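Local coordinates for sulfate transporter sulfate transporter family protein (Wolinella succinogenes, PDB 4DGF), which probably carries sulfate or related anions across the membrane as a SulP-family transporter, of which this chain is the STAS domain, at residues F35-A38 and D39-K42; T68-H71 and A72-E75; F76-S79 and C80-R83; E107-G110 and E111-F115. All blocks are in the same frame, centred on the assembly; numbering follows the deposited sequence. Where two conformers were deposited one is given.

Contact 1: residues F35-A38 and D39-K42; sequences FGVA and DRLK. With FMT (formic acid), chain D.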
loop_
_atom_site.group_PDB
_atom_site.type_symbol
_atom_site.label_atom_id
_atom_site.label_comp_id
_atom_site.label_asym_id
_atom_site.label_seq_id
_atom_site.Cartn_x
_atom_site.Cartn_y
_atom_site.Cartn_z
ATOM N N PHE A 35 10.700 -7.228 10.144
ATOM C CA PHE A 35 11.942 -6.886 9.382
ATOM C C PHE A 35 11.918 -7.628 8.044
ATOM O O PHE A 35 12.512 -7.143 7.082
ATOM C CB PHE A 35 13.210 -7.292 10.201
ATOM C CG PHE A 35 13.512 -8.764 10.216
ATOM C CD1 PHE A 35 14.439 -9.312 9.297
ATOM C CD2 PHE A 35 12.841 -9.646 11.084
ATOM C CE1 PHE A 35 14.727 -10.694 9.299
ATOM C CE2 PHE A 35 13.149 -11.028 11.128
ATOM C CZ PHE A 35 14.067 -11.535 10.170
ATOM N N GLY A 36 11.315 -8.851 8.010
ATOM C CA GLY A 36 11.303 -9.683 6.703
ATOM C C GLY A 36 10.650 -8.896 5.576
ATOM O O GLY A 36 11.196 -8.759 4.447
ATOM N N VAL A 37 9.418 -8.407 5.819
ATOM C CA VAL A 37 8.665 -7.630 4.847
ATOM C C VAL A 37 9.444 -6.342 4.581
ATOM O O VAL A 37 9.593 -5.889 3.424
ATOM C CB VAL A 37 7.330 -7.311 5.342
ATOM C CG1 VAL A 37 6.563 -6.308 4.500
ATOM C CG2 VAL A 37 6.504 -8.561 5.585
ATOM N N ALA A 38 9.881 -5.713 5.649
ATOM C CA ALA A 38 10.649 -4.455 5.421
ATOM C C ALA A 38 11.804 -4.681 4.417
ATOM O O ALA A 38 11.970 -3.855 3.561
ATOM C CB ALA A 38 11.120 -3.924 6.762
ATOM N N ASP A 39 12.558 -5.742 4.541
ATOM C CA ASP A 39 13.729 -6.014 3.671
ATOM C C ASP A 39 13.266 -6.177 2.217
ATOM O O ASP A 39 13.967 -5.825 1.266
ATOM C CB ASP A 39 14.414 -7.307 4.091
ATOM C CG ASP A 39 15.820 -7.088 4.560
ATOM O OD1 ASP A 39 16.575 -6.500 3.713
ATOM O OD2 ASP A 39 16.154 -7.524 5.740
ATOM N N ARG A 40 12.102 -6.762 2.049
ATOM C CA ARG A 40 11.564 -6.981 0.663
ATOM C C ARG A 40 10.917 -5.723 0.035
ATOM O O ARG A 40 11.104 -5.447 -1.163
ATOM C CB ARG A 40 10.560 -8.087 0.671
ATOM C CG ARG A 40 11.187 -9.411 0.976
ATOM C CD ARG A 40 10.180 -10.539 0.885
ATOM N NE ARG A 40 9.038 -10.519 1.799
ATOM C CZ ARG A 40 8.970 -11.166 2.944
ATOM N NH1 ARG A 40 9.997 -11.939 3.455
ATOM N NH2 ARG A 40 7.851 -11.144 3.595
ATOM N N LEU A 41 10.274 -4.878 0.826
ATOM C CA LEU A 41 9.642 -3.682 0.279
ATOM C C LEU A 41 10.698 -2.578 -0.077
ATOM O O LEU A 41 10.508 -1.720 -1.009
ATOM C CB LEU A 41 8.601 -3.088 1.244
ATOM C CG LEU A 41 7.848 -1.834 0.729
ATOM C CD1 LEU A 41 7.060 -2.115 -0.595
ATOM C CD2 LEU A 41 6.927 -1.383 1.882
ATOM N N LYS A 42 11.789 -2.594 0.703
ATOM C CA LYS A 42 12.826 -1.544 0.527
ATOM C C LYS A 42 13.250 -1.438 -0.890
ATOM O O LYS A 42 13.797 -2.371 -1.489
ATOM C CB LYS A 42 14.089 -1.781 1.376
ATOM C CG LYS A 42 14.901 -0.466 1.481
ATOM C CD LYS A 42 16.048 -0.602 2.450
ATOM C CE LYS A 42 16.455 0.808 2.837
ATOM N NZ LYS A 42 17.928 0.917 3.024
HETATM C C FMT D . 5.812 -9.323 1.051
HETATM O O1 FMT D . 6.971 -8.876 1.034
HETATM O O2 FMT D . 5.562 -10.085 2.066
HETATM O O HOH W 1 14.553 -5.226 7.641
HETATM O O HOH W 2 12.897 -10.933 3.548
#
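Phe35 O takes a hydrogen bond from Asp39 N at 2.9 Å, and the same four-residue step is repeated from Gly36 to Arg40, Val37 to Leu41 and Ala38 to Lys42, where the backbone leaves helical angles. Arg40 is the side chain that reaches back along this short helix. A bend about CG-CD (chi3 -62°) folds the guanidinium toward the preceding turn, so that Gly36 O stands over one of its faces, 3.4 Å above the plane and offset toward the rim. Arg40 NH2 meets the CG2 branch of Val37 at 3.5 Å. The edge of the guanidinium grips a formate, probably from the crystallisation liquor, through two bonds: Arg40 NE to formate O1 at 2.7 Å, almost straight (174°), and Arg40 NH2 to formate O2 at 2.9 Å. This two-bond grip fixes the rotation of the group, and Tyr27 OH and Asn30 N also hydrogen-bond the same formate. Helix 35-41 is the crossover of a beta-alpha-beta unit, linking parallel strands 24-28 and 54-58 of the STAS domain. Its inner side is apolar, with Ala38 on Ala72 and Leu41 on Phe76 and Phe33. On the outer side one water donates to Gly36 O at 2.9 Å and weakly accepts from Arg40 NH1, while another donates to Phe35 O and, weakly, to Asp39 OD2.

Contact 2: residues T68-H71 and A72-E75; sequences TGMH and ALWE
The indole of Trp74 carries the methyl of Met70, a selenomethionine, on one face: Met70 CE lies 3.7 Å from the centroid of the five-membered ring and only 17° off its normal, a CH-pi contact displaced toward the CD1 and NE1 side. At the edge, near the ring plane, comes His71 CA, and Phe105 of helix 105-109 meets the indole edge-to-face. The selenium itself stands obliquely to the same five-membered ring, 4.9 Å from its centroid, which makes this a Met-aromatic pair in which the methyl does the touching. CG of Met70 leaves anti to the backbone N (chi1 -175°), and two bends, at chi2 and chi3, bring CE back over the ring. The methyl carbon Met70 CE also packs on Leu73 CD2 at 3.7 Å, so it is held between an aromatic face and an aliphatic branch. With a serine in place of Trp74, the methyl of Met70 would probably lose the face it rests on and be freer to turn, and Phe105 would be left without its ring partner. All this belongs to helix 67-83, the crossover between parallel strands 54-58 and 86-90 of the STAS domain. Leu100 and Phe103 of helix 94-103 also pack on Met70. The backbone ladder is regular, Trp74 N bonding Met70 O at 2.9 Å and Ala72 N bonding Thr68 O at 3.0 Å. Ala72 packs its methyl on Phe33, while Gly69 N donates to Asp66 OD1.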
loop_
_atom_site.group_PDB
_atom_site.type_symbol
_atom_site.label_atom_id
_atom_site.label_comp_id
_atom_site.label_asym_id
_atom_site.label_seq_id
_atom_site.Cartn_x
_atom_site.Cartn_y
_atom_site.Cartn_z
ATOM N N THR A 68 10.466 -1.435 12.835
ATOM C CA THR A 68 11.226 -1.631 11.631
ATOM C C THR A 68 10.302 -1.612 10.434
ATOM O O THR A 68 10.616 -1.042 9.385
ATOM C CB THR A 68 11.953 -2.999 11.771
ATOM O OG1 THR A 68 12.966 -2.895 12.803
ATOM C CG2 THR A 68 12.723 -3.392 10.455
ATOM N N GLY A 69 9.180 -2.359 10.516
ATOM C CA GLY A 69 8.111 -2.285 9.491
ATOM C C GLY A 69 7.641 -0.825 9.225
ATOM O O GLY A 69 7.486 -0.379 8.107
HETATM N N MSE A 70 7.382 -0.080 10.326
HETATM C CA MSE A 70 6.835 1.264 10.134
HETATM C C MSE A 70 7.945 2.127 9.501
HETATM O O MSE A 70 7.650 2.926 8.600
HETATM C CB MSE A 70 6.489 1.729 11.547
HETATM C CG MSE A 70 5.780 3.115 11.453
HETATM SE SE MSE A 70 4.047 3.152 10.536
HETATM C CE MSE A 70 4.560 4.060 8.913
ATOM N N HIS A 71 9.205 1.889 9.887
ATOM C CA HIS A 71 10.231 2.693 9.232
ATOM C C HIS A 71 10.292 2.430 7.724
ATOM O O HIS A 71 10.361 3.349 6.918
ATOM C CB HIS A 71 11.585 2.410 9.867
ATOM C CG HIS A 71 12.705 3.152 9.195
ATOM N ND1 HIS A 71 13.553 2.541 8.356
ATOM C CD2 HIS A 71 13.030 4.513 9.208
ATOM C CE1 HIS A 71 14.466 3.510 7.872
ATOM N NE2 HIS A 71 14.117 4.688 8.394
ATOM N N ALA A 72 10.155 1.167 7.339
ATOM C CA ALA A 72 10.191 0.826 5.922
ATOM C C ALA A 72 8.970 1.459 5.210
ATOM O O ALA A 72 9.104 1.935 4.015
ATOM C CB ALA A 72 10.123 -0.692 5.820
ATOM N N LEU A 73 7.800 1.462 5.864
ATOM C CA LEU A 73 6.596 1.985 5.236
ATOM C C LEU A 73 6.728 3.524 5.047
ATOM O O LEU A 73 6.373 4.009 3.973
ATOM C CB LEU A 73 5.388 1.544 6.034
ATOM C CG LEU A 73 4.076 2.152 5.612
ATOM C CD1 LEU A 73 3.703 1.670 4.194
ATOM C CD2 LEU A 73 2.966 1.658 6.584
ATOM N N TRP A 74 7.351 4.229 5.979
ATOM C CA TRP A 74 7.580 5.681 5.855
ATOM C C TRP A 74 8.533 5.931 4.700
ATOM O O TRP A 74 8.305 6.893 3.870
ATOM C CB TRP A 74 8.354 6.305 7.042
ATOM C CG TRP A 74 7.490 6.664 8.204
ATOM C CD1 TRP A 74 7.459 6.088 9.478
ATOM C CD2 TRP A 74 6.516 7.724 8.268
ATOM N NE1 TRP A 74 6.576 6.739 10.280
ATOM C CE2 TRP A 74 5.953 7.682 9.635
ATOM C CE3 TRP A 74 6.063 8.705 7.371
ATOM C CZ2 TRP A 74 4.970 8.595 10.082
ATOM C CZ3 TRP A 74 5.069 9.576 7.819
ATOM C CH2 TRP A 74 4.538 9.525 9.148
ATOM N N GLU A 75 9.611 5.157 4.632
ATOM C CA GLU A 75 10.572 5.435 3.569
ATOM C C GLU A 75 9.975 5.025 2.213
ATOM O O GLU A 75 10.310 5.603 1.199
ATOM C CB GLU A 75 11.923 4.773 3.841
ATOM C CG GLU A 75 11.970 3.338 3.400
ATOM C CD GLU A 75 13.385 2.742 3.392
ATOM O OE1 GLU A 75 14.301 3.385 2.782
ATOM O OE2 GLU A 75 13.555 1.621 3.973
#

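Contact 3: residues F76-S79 and C80-R83; sequences FQES and CEKR
Cys80 and Phe76 make the sulfur-aromatic contact of this turn: Cys80 SG sits 4.1 Å from the Phe76 ring centroid, 32° off the normal, and touches Phe76 CE2 at 3.6 Å. Leu87 of strand 86-90 packs against both residues, and Phe55 meets the Phe76 ring edge-to-face. Among the hydrogen bonds, the helical ladder runs from Phe76 to Cys80 through Ser79 to Arg83, and Phe76 O is gripped twice. Cys80 N reaches Phe76 O at 3.0 Å, and Ser79 OG donates to the same oxygen at 2.7 Å, brought back over the preceding turn by a chi1 of 83° that sets OG between the backbone N and the carbonyl carbon. Swapping Ser79 for an alanine would probably leave Phe76 O without its second donor. Of the polar side chains, Gln77 and Glu81 lie obliquely to one another, Gln77 NE2 being 3.4 Å from Glu81 CD with the amide and carboxylate planes 49° apart. Arg83 CG lies against Ser79 O at 3.4 Å, and the guanidinium goes on to a salt bridge with Asp46. One apolar side against the sheet and one charged side outward is the pattern of an amphipathic crossover helix, here 67-83 in the beta-alpha-beta unit of strands 54-58 and 86-90.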
loop_
_atom_site.group_PDB
_atom_site.type_symbol
_atom_site.label_atom_id
_atom_site.label_comp_id
_atom_site.label_asym_id
_atom_site.label_seq_id
_atom_site.Cartn_x
_atom_site.Cartn_y
_atom_site.Cartn_z
ATOM N N PHE A 76 9.040 4.071 2.187
ATOM C CA PHE A 76 8.440 3.736 0.953
ATOM C C PHE A 76 7.524 4.872 0.465
ATOM O O PHE A 76 7.489 5.185 -0.757
ATOM C CB PHE A 76 7.659 2.414 1.048
ATOM C CG PHE A 76 7.140 1.966 -0.279
ATOM C CD1 PHE A 76 7.982 1.490 -1.242
ATOM C CD2 PHE A 76 5.791 2.058 -0.559
ATOM C CE1 PHE A 76 7.498 1.116 -2.498
ATOM C CE2 PHE A 76 5.292 1.687 -1.819
ATOM C CZ PHE A 76 6.162 1.264 -2.794
ATOM N N GLN A 77 6.749 5.437 1.387
ATOM C CA GLN A 77 5.885 6.558 1.023
ATOM C C GLN A 77 6.710 7.768 0.517
ATOM O O GLN A 77 6.311 8.393 -0.424
ATOM C CB GLN A 77 5.006 6.846 2.272
ATOM C CG GLN A 77 3.935 7.874 2.092
ATOM C CD GLN A 77 4.385 9.261 2.311
ATOM O OE1 GLN A 77 5.195 9.522 3.197
ATOM N NE2 GLN A 77 3.771 10.219 1.560
ATOM N N GLU A 78 7.872 7.999 1.092
ATOM C CA GLU A 78 8.853 9.018 0.622
ATOM C C GLU A 78 9.368 8.761 -0.749
ATOM O O GLU A 78 9.380 9.714 -1.569
ATOM C CB GLU A 78 9.992 9.167 1.610
ATOM C CG GLU A 78 9.464 9.866 2.869
ATOM C CD GLU A 78 10.594 10.289 3.774
ATOM O OE1 GLU A 78 11.656 10.718 3.234
ATOM O OE2 GLU A 78 10.418 10.186 5.018
ATOM N N SER A 79 9.710 7.498 -1.049
ATOM C CA SER A 79 10.053 7.102 -2.384
ATOM C C SER A 79 8.910 7.338 -3.390
ATOM O O SER A 79 9.130 7.773 -4.542
ATOM C CB SER A 79 10.641 5.669 -2.435
ATOM O OG SER A 79 9.587 4.712 -2.445
ATOM N N CYS A 80 7.674 7.107 -2.992
ATOM C CA CYS A 80 6.537 7.351 -3.903
ATOM C C CYS A 80 6.386 8.854 -4.211
ATOM O O CYS A 80 6.239 9.257 -5.361
ATOM C CB CYS A 80 5.255 6.802 -3.249
ATOM S SG CYS A 80 5.077 4.989 -3.317
ATOM N N GLU A 81 6.557 9.669 -3.188
ATOM C CA GLU A 81 6.449 11.096 -3.439
ATOM C C GLU A 81 7.554 11.601 -4.309
ATOM O O GLU A 81 7.257 12.426 -5.190
ATOM C CB GLU A 81 6.585 11.880 -2.140
ATOM C CG GLU A 81 5.555 11.554 -1.113
ATOM C CD GLU A 81 5.681 12.574 0.035
ATOM O OE1 GLU A 81 4.716 13.373 0.241
ATOM O OE2 GLU A 81 6.770 12.592 0.700
ATOM N N LYS A 82 8.793 11.103 -4.130
ATOM C CA LYS A 82 9.885 11.459 -5.032
ATOM C C LYS A 82 9.653 11.062 -6.474
ATOM O O LYS A 82 10.277 11.638 -7.369
ATOM C CB LYS A 82 11.245 10.861 -4.604
ATOM C CG LYS A 82 11.782 11.529 -3.309
ATOM C CD LYS A 82 13.093 10.973 -2.777
ATOM C CE LYS A 82 13.611 11.703 -1.525
ATOM N NZ LYS A 82 14.856 10.984 -1.047
ATOM N N ARG A 83 8.875 10.010 -6.693
ATOM C CA ARG A 83 8.551 9.573 -8.087
ATOM C C ARG A 83 7.223 10.049 -8.619
ATOM O O ARG A 83 6.888 9.685 -9.763
ATOM C CB ARG A 83 8.522 8.046 -8.126
ATOM C CG ARG A 83 9.876 7.407 -7.815
ATOM C CD ARG A 83 10.658 7.166 -9.088
ATOM N NE ARG A 83 11.911 6.477 -8.803
ATOM C CZ ARG A 83 13.037 7.117 -8.462
ATOM N NH1 ARG A 83 13.037 8.444 -8.344
ATOM N NH2 ARG A 83 14.158 6.435 -8.233
#

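Contact 4: residues E107-G110 and E111-F115; sequences EALG and EERVF
Arg113 turns back onto the helix end because its CG stands anti to its own carbonyl carbon (chi1 -49°) and the chain then bends again at chi2 (-89°), while Leu109, with CG anti to its backbone N, extends to meet it. The two side chains pass at a slant, Leu109 CG touching Arg113 CB at 3.8 Å and Leu109 CD1 lying 3.8 Å from Arg113 NH1. Further on, the guanidinium passes Leu109 O, which stands 4.0 Å above one face and offset toward its rim. Arg113 NH1 donates to Leu87 O of strand 86-90, and Arg113 NE has a long salt bridge to Glu112 OE2 at 3.9 Å. Helix 105-109 ends and gives way to a 3-10 turn at 111-113, after which the chain runs beside the outermost strand 86-90: Arg113 and Phe115 make backbone hydrogen bonds with Leu89. Gly110 makes the break, leaving helical angles with phi at 105°, where a side chain would be jammed against the preceding carbonyl and against Glu112 OE1. Gly110 O accepts from Arg113 N at 3.0 Å, the donor standing above the carbonyl plane. Inward, Leu109 CD2 packs on Val114 CG2 at 4.0 Å, and both lean on Leu89.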
loop_
_atom_site.group_PDB
_atom_site.type_symbol
_atom_site.label_atom_id
_atom_site.label_comp_id
_atom_site.label_asym_id
_atom_site.label_seq_id
_atom_site.Cartn_x
_atom_site.Cartn_y
_atom_site.Cartn_z
ATOM N N GLU A 107 -2.175 10.448 9.205
ATOM C CA GLU A 107 -2.296 11.899 8.928
ATOM C C GLU A 107 -1.265 12.302 7.890
ATOM O O GLU A 107 -1.487 13.255 7.140
ATOM C CB GLU A 107 -2.177 12.747 10.194
ATOM C CG GLU A 107 -3.189 12.405 11.279
ATOM C CD GLU A 107 -3.349 13.462 12.366
ATOM O OE1 GLU A 107 -2.341 13.919 12.965
ATOM O OE2 GLU A 107 -4.512 13.805 12.658
ATOM N N ALA A 108 -0.157 11.560 7.796
ATOM C CA ALA A 108 0.887 11.938 6.794
ATOM C C ALA A 108 0.517 11.523 5.389
ATOM O O ALA A 108 0.783 12.239 4.384
ATOM C CB ALA A 108 2.255 11.378 7.152
ATOM N N LEU A 109 -0.140 10.364 5.282
ATOM C CA LEU A 109 -0.491 9.848 3.955
ATOM C C LEU A 109 -1.763 10.491 3.471
ATOM O O LEU A 109 -1.942 10.813 2.273
ATOM C CB LEU A 109 -0.750 8.322 4.081
ATOM C CG LEU A 109 -1.029 7.648 2.728
ATOM C CD1 LEU A 109 0.178 7.807 1.775
ATOM C CD2 LEU A 109 -1.364 6.211 2.990
ATOM N N GLY A 110 -2.672 10.698 4.421
ATOM C CA GLY A 110 -4.025 11.186 4.155
ATOM C C GLY A 110 -5.053 10.060 4.270
ATOM O O GLY A 110 -4.910 8.967 3.640
ATOM N N GLU A 111 -6.100 10.265 5.072
ATOM C CA GLU A 111 -7.107 9.210 5.273
ATOM C C GLU A 111 -7.745 8.738 3.994
ATOM O O GLU A 111 -8.230 7.603 3.931
ATOM C CB GLU A 111 -8.279 9.779 6.117
ATOM C CG GLU A 111 -8.004 9.904 7.566
ATOM C CD GLU A 111 -9.129 10.642 8.287
ATOM O OE1 GLU A 111 -8.823 11.464 9.195
ATOM O OE2 GLU A 111 -10.315 10.417 7.936
ATOM N N GLU A 112 -7.883 9.646 3.018
ATOM C CA GLU A 112 -8.583 9.279 1.804
ATOM C C GLU A 112 -7.802 8.258 0.938
ATOM O O GLU A 112 -8.339 7.685 -0.034
ATOM C CB GLU A 112 -8.908 10.562 1.000
ATOM C CG GLU A 112 -7.743 11.080 0.181
ATOM C CD GLU A 112 -6.711 11.855 0.998
ATOM O OE1 GLU A 112 -6.868 12.089 2.278
ATOM O OE2 GLU A 112 -5.728 12.259 0.310
ATOM N N ARG A 113 -6.554 8.022 1.317
ATOM C CA ARG A 113 -5.686 6.991 0.658
ATOM C C ARG A 113 -5.708 5.583 1.319
ATOM O O ARG A 113 -4.967 4.684 0.843
ATOM C CB ARG A 113 -4.244 7.448 0.669
ATOM C CG ARG A 113 -3.974 8.892 0.170
ATOM C CD ARG A 113 -3.746 8.951 -1.281
ATOM N NE ARG A 113 -3.129 10.214 -1.704
ATOM C CZ ARG A 113 -1.810 10.391 -1.795
ATOM N NH1 ARG A 113 -0.947 9.359 -1.536
ATOM N NH2 ARG A 113 -1.364 11.542 -2.241
ATOM N N VAL A 114 -6.551 5.394 2.379
ATOM C CA VAL A 114 -6.483 4.208 3.180
ATOM C C VAL A 114 -7.866 3.550 3.035
ATOM O O VAL A 114 -8.924 4.218 3.322
ATOM C CB VAL A 114 -6.181 4.575 4.675
ATOM C CG1 VAL A 114 -6.088 3.308 5.491
ATOM C CG2 VAL A 114 -4.849 5.342 4.694
ATOM N N PHE A 115 -7.886 2.272 2.643
ATOM C CA PHE A 115 -9.098 1.514 2.403
ATOM C C PHE A 115 -9.184 0.199 3.128
ATOM O O PHE A 115 -8.149 -0.406 3.382
ATOM C CB PHE A 115 -9.229 1.183 0.912
ATOM C CG PHE A 115 -9.197 2.451 0.035
ATOM C CD1 PHE A 115 -10.395 3.093 -0.325
ATOM C CD2 PHE A 115 -7.986 3.018 -0.294
ATOM C CE1 PHE A 115 -10.344 4.292 -1.068
ATOM C CE2 PHE A 115 -7.966 4.213 -0.998
ATOM C CZ PHE A 115 -9.129 4.827 -1.413
HETATM O O HOH W 3 -3.387 12.729 0.805
#

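Contacts 2 and 3 lie end to end on helix 67-83, and contact 1 rests on that helix from the side of helix 35-41: Ala38 CB meets Ala72 CB at 3.5 Å, and Leu41 packs on Phe76. Contact 4 reaches the same long helix by way of Ala108 on Trp74 and Leu109 on Gln77, yet lies across the chain's centre from contact 1, their centres about 22 Å apart. Contacts 1 to 3 are partly buried, contact 4 a surface contact. Aromatic rings with selenium or sulfur mark contacts 2 and 3; an arginine paired with a formate through two hydrogen bonds marks contact 1, and in contact 4 a glycine break and an arginine tie the helix end to the sheet edge.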